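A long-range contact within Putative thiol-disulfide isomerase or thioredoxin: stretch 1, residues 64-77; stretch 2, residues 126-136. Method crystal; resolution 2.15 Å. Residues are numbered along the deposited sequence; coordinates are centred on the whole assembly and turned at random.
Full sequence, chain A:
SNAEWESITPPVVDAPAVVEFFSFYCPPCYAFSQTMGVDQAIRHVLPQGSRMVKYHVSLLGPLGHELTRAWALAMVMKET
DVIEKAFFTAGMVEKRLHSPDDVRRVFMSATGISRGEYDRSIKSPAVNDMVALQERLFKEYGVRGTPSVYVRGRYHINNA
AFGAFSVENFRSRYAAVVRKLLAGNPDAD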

# COMPACT_ATOMS: atom_id res chain seq x y z
N GLY A 64 -9.20 3.49 -10.23
CA GLY A 64 -7.92 3.90 -9.66
C GLY A 64 -8.01 5.07 -8.70
O GLY A 64 -7.50 5.04 -7.58
N HIS A 65 -8.66 6.13 -9.14
CA HIS A 65 -8.64 7.36 -8.36
C HIS A 65 -9.58 7.29 -7.19
O HIS A 65 -9.33 7.90 -6.16
CB HIS A 65 -8.98 8.56 -9.24
CG HIS A 65 -7.90 8.94 -10.19
ND1 HIS A 65 -6.90 9.84 -9.86
CD2 HIS A 65 -7.64 8.55 -11.47
CE1 HIS A 65 -6.09 9.99 -10.89
NE2 HIS A 65 -6.52 9.22 -11.88
N GLU A 66 -10.68 6.55 -7.37
CA GLU A 66 -11.67 6.39 -6.31
C GLU A 66 -11.12 5.57 -5.14
O GLU A 66 -11.36 5.87 -3.97
CB GLU A 66 -12.94 5.72 -6.86
CG GLU A 66 -13.81 6.61 -7.72
CD GLU A 66 -13.46 6.55 -9.21
OE1 GLU A 66 -12.38 6.02 -9.59
OE2 GLU A 66 -14.26 7.06 -10.01
N LEU A 67 -10.39 4.50 -5.47
CA LEU A 67 -9.72 3.71 -4.46
C LEU A 67 -8.66 4.55 -3.70
O LEU A 67 -8.61 4.51 -2.49
CB LEU A 67 -9.11 2.45 -5.10
CG LEU A 67 -10.24 1.48 -5.54
CD1 LEU A 67 -9.70 0.42 -6.45
CD2 LEU A 67 -10.90 0.84 -4.32
N THR A 68 -7.84 5.30 -4.43
CA THR A 68 -6.84 6.17 -3.78
C THR A 68 -7.49 7.12 -2.76
O THR A 68 -6.96 7.33 -1.69
CB THR A 68 -6.01 6.97 -4.82
OG1 THR A 68 -5.21 6.07 -5.60
CG2 THR A 68 -5.07 8.05 -4.13
N ARG A 69 -8.63 7.69 -3.11
CA ARG A 69 -9.35 8.60 -2.21
C ARG A 69 -9.94 7.81 -1.07
O ARG A 69 -9.91 8.26 0.06
CB ARG A 69 -10.43 9.38 -2.97
CG ARG A 69 -11.27 10.39 -2.12
CD ARG A 69 -12.05 11.36 -3.02
NE ARG A 69 -11.19 12.36 -3.61
CZ ARG A 69 -10.82 13.49 -3.00
NH1 ARG A 69 -11.28 13.77 -1.79
NH2 ARG A 69 -10.01 14.35 -3.61
N ALA A 70 -10.45 6.61 -1.36
CA ALA A 70 -11.00 5.76 -0.32
C ALA A 70 -9.90 5.38 0.67
O ALA A 70 -10.11 5.40 1.89
CB ALA A 70 -11.64 4.51 -0.94
N TRP A 71 -8.71 5.07 0.13
CA TRP A 71 -7.56 4.77 0.98
C TRP A 71 -7.11 6.00 1.80
O TRP A 71 -6.72 5.88 2.95
CB TRP A 71 -6.39 4.29 0.10
CG TRP A 71 -5.26 3.77 0.90
CD1 TRP A 71 -4.03 4.36 1.07
CD2 TRP A 71 -5.21 2.53 1.63
NE1 TRP A 71 -3.24 3.58 1.89
CE2 TRP A 71 -3.93 2.45 2.23
CE3 TRP A 71 -6.14 1.50 1.86
CZ2 TRP A 71 -3.54 1.35 3.02
CZ3 TRP A 71 -5.77 0.43 2.65
CH2 TRP A 71 -4.47 0.36 3.22
N ALA A 72 -7.11 7.16 1.16
CA ALA A 72 -6.83 8.40 1.87
C ALA A 72 -7.78 8.51 3.08
O ALA A 72 -7.38 8.92 4.17
CB ALA A 72 -7.00 9.59 0.91
N LEU A 73 -9.03 8.10 2.89
CA LEU A 73 -10.01 8.21 3.98
C LEU A 73 -9.67 7.22 5.08
O LEU A 73 -9.61 7.58 6.26
CB LEU A 73 -11.45 8.00 3.45
CG LEU A 73 -12.52 8.08 4.54
CD1 LEU A 73 -12.50 9.46 5.23
CD2 LEU A 73 -13.89 7.76 3.94
N ALA A 74 -9.42 5.97 4.68
CA ALA A 74 -8.89 4.96 5.59
C ALA A 74 -7.70 5.48 6.42
O ALA A 74 -7.64 5.30 7.63
CB ALA A 74 -8.45 3.73 4.80
N MSE A 75 -6.71 6.07 5.76
CA MSE A 75 -5.55 6.60 6.48
C MSE A 75 -5.98 7.68 7.49
O MSE A 75 -5.64 7.62 8.66
CB MSE A 75 -4.50 7.15 5.50
CG MSE A 75 -3.96 6.15 4.43
SE MSE A 75 -2.75 7.05 3.13
CE MSE A 75 -1.23 6.88 4.30
N VAL A 76 -6.74 8.66 7.04
CA VAL A 76 -7.23 9.69 7.97
C VAL A 76 -7.92 9.05 9.19
O VAL A 76 -7.71 9.49 10.32
CB VAL A 76 -8.15 10.69 7.28
CG1 VAL A 76 -8.84 11.61 8.31
CG2 VAL A 76 -7.35 11.52 6.27
N MSE A 77 -8.70 7.99 8.96
CA MSE A 77 -9.51 7.37 10.01
C MSE A 77 -8.77 6.28 10.77
O MSE A 77 -9.29 5.72 11.72
CB MSE A 77 -10.81 6.76 9.45
CG MSE A 77 -11.82 7.76 8.95
SE MSE A 77 -13.36 6.87 8.07
CE MSE A 77 -13.91 5.65 9.46
N ALA A 126 -9.20 17.10 4.96
CA ALA A 126 -8.20 16.15 5.43
C ALA A 126 -7.98 14.98 4.45
O ALA A 126 -6.86 14.49 4.30
CB ALA A 126 -8.56 15.63 6.81
N VAL A 127 -9.05 14.53 3.80
CA VAL A 127 -8.93 13.47 2.80
C VAL A 127 -8.35 14.04 1.53
O VAL A 127 -7.53 13.40 0.88
CB VAL A 127 -10.29 12.79 2.52
CG1 VAL A 127 -10.15 11.72 1.43
CG2 VAL A 127 -10.77 12.17 3.75
N ASN A 128 -8.77 15.26 1.19
CA ASN A 128 -8.19 15.96 0.05
C ASN A 128 -6.67 16.03 0.20
O ASN A 128 -5.94 15.78 -0.76
CB ASN A 128 -8.75 17.37 -0.10
CG ASN A 128 -10.18 17.40 -0.60
OD1 ASN A 128 -10.67 16.42 -1.16
ND2 ASN A 128 -10.85 18.53 -0.40
N ASP A 129 -6.22 16.37 1.42
CA ASP A 129 -4.80 16.49 1.71
C ASP A 129 -4.11 15.14 1.52
O ASP A 129 -3.01 15.08 1.02
CB ASP A 129 -4.56 16.91 3.16
CG ASP A 129 -4.86 18.38 3.41
OD1 ASP A 129 -5.24 19.10 2.46
OD2 ASP A 129 -4.71 18.82 4.57
N MSE A 130 -4.77 14.07 1.94
CA MSE A 130 -4.15 12.75 1.94
C MSE A 130 -4.07 12.17 0.52
O MSE A 130 -3.17 11.39 0.19
CB MSE A 130 -4.88 11.81 2.89
CG MSE A 130 -4.01 10.69 3.44
SE MSE A 130 -2.54 11.36 4.55
CE MSE A 130 -1.98 9.67 5.30
N VAL A 131 -5.02 12.55 -0.32
CA VAL A 131 -4.97 12.24 -1.74
C VAL A 131 -3.81 13.01 -2.35
O VAL A 131 -3.00 12.46 -3.10
CB VAL A 131 -6.29 12.59 -2.47
CG1 VAL A 131 -6.16 12.38 -3.94
CG2 VAL A 131 -7.49 11.75 -1.93
N ALA A 132 -3.69 14.30 -2.00
CA ALA A 132 -2.58 15.09 -2.49
C ALA A 132 -1.27 14.43 -2.12
O ALA A 132 -0.38 14.28 -2.95
CB ALA A 132 -2.62 16.50 -1.93
N LEU A 133 -1.14 14.03 -0.86
CA LEU A 133 0.10 13.43 -0.41
C LEU A 133 0.45 12.17 -1.22
O LEU A 133 1.61 11.99 -1.63
CB LEU A 133 0.03 13.09 1.07
CG LEU A 133 1.28 12.37 1.59
CD1 LEU A 133 2.50 13.32 1.64
CD2 LEU A 133 1.03 11.73 2.94
N GLN A 134 -0.54 11.31 -1.47
CA GLN A 134 -0.27 10.05 -2.19
C GLN A 134 0.23 10.32 -3.60
O GLN A 134 1.16 9.64 -4.09
CB GLN A 134 -1.49 9.13 -2.20
CG GLN A 134 -1.82 8.55 -0.80
CD GLN A 134 -3.09 7.70 -0.83
OE1 GLN A 134 -3.03 6.48 -0.99
NE2 GLN A 134 -4.25 8.36 -0.66
N GLU A 135 -0.38 11.30 -4.24
CA GLU A 135 -0.02 11.63 -5.60
C GLU A 135 1.33 12.37 -5.63
O GLU A 135 2.12 12.18 -6.55
CB GLU A 135 -1.11 12.46 -6.27
CG GLU A 135 -2.49 11.78 -6.30
CD GLU A 135 -2.57 10.57 -7.26
OE1 GLU A 135 -1.54 10.19 -7.84
OE2 GLU A 135 -3.69 10.01 -7.42
N ARG A 136 1.59 13.18 -4.61
CA ARG A 136 2.87 13.88 -4.50
C ARG A 136 4.00 12.86 -4.32
O ARG A 136 4.99 12.87 -5.05
CB ARG A 136 2.84 14.87 -3.32
CG ARG A 136 4.18 15.54 -3.02
CD ARG A 136 3.99 16.89 -2.27
NE ARG A 136 3.55 16.71 -0.89
CZ ARG A 136 2.29 16.87 -0.47
NH1 ARG A 136 1.33 17.20 -1.32
NH2 ARG A 136 2.00 16.68 0.80
O HOH W 1 -6.21 10.88 -7.38

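Both stretches are helical, and each helix holds its own backbone with i to i+4 hydrogen bonds. Their axes approach to 8.3 Å, with 116° between the N-to-C directions. The backbones come close at Ala-72, whose CA lies 5.1 Å from CA of Met-130. The small side chain of Ala-72 fits among Val-127, Met-130, Val-131 and Gln-134; its CB is 3.6 Å from Val-131 CG2. Val-127 in turn sits among Arg-69, Ala-72, Leu-73 and Val-76, with its CG2 3.5 Å from Leu-73 CD1. The selenomethionines Met-75 and Met-130 touch through their CE atoms, 3.1 Å apart, a tight contact.

Gln-134 is a buried polar side chain with its amide satisfied. Gln-134 NE2 donates to Thr-68 O at 3.1 Å. Thr-68 O also accepts from Ala-72 N, at 2.9 Å, within its own helix. A weak bond runs from Gln-134 NE2 to Met-130 O at 3.3 Å, and OE1 is bonded elsewhere in the structure.

Arg-69 donates from NH1 to Asn-128 OD1 at 2.8 Å. A second, weak bond runs from Arg-69 NH2 to Asn-128 OD1 at 3.3 Å. Val-131 CG2 covers one guanidinium face.

His-65 and Glu-135 are linked through water: the O of water 1 lies 2.7 Å from Glu-135 OE2, to which the water donates, and 2.8 Å from His-65 ND1, to which it is also hydrogen-bonded.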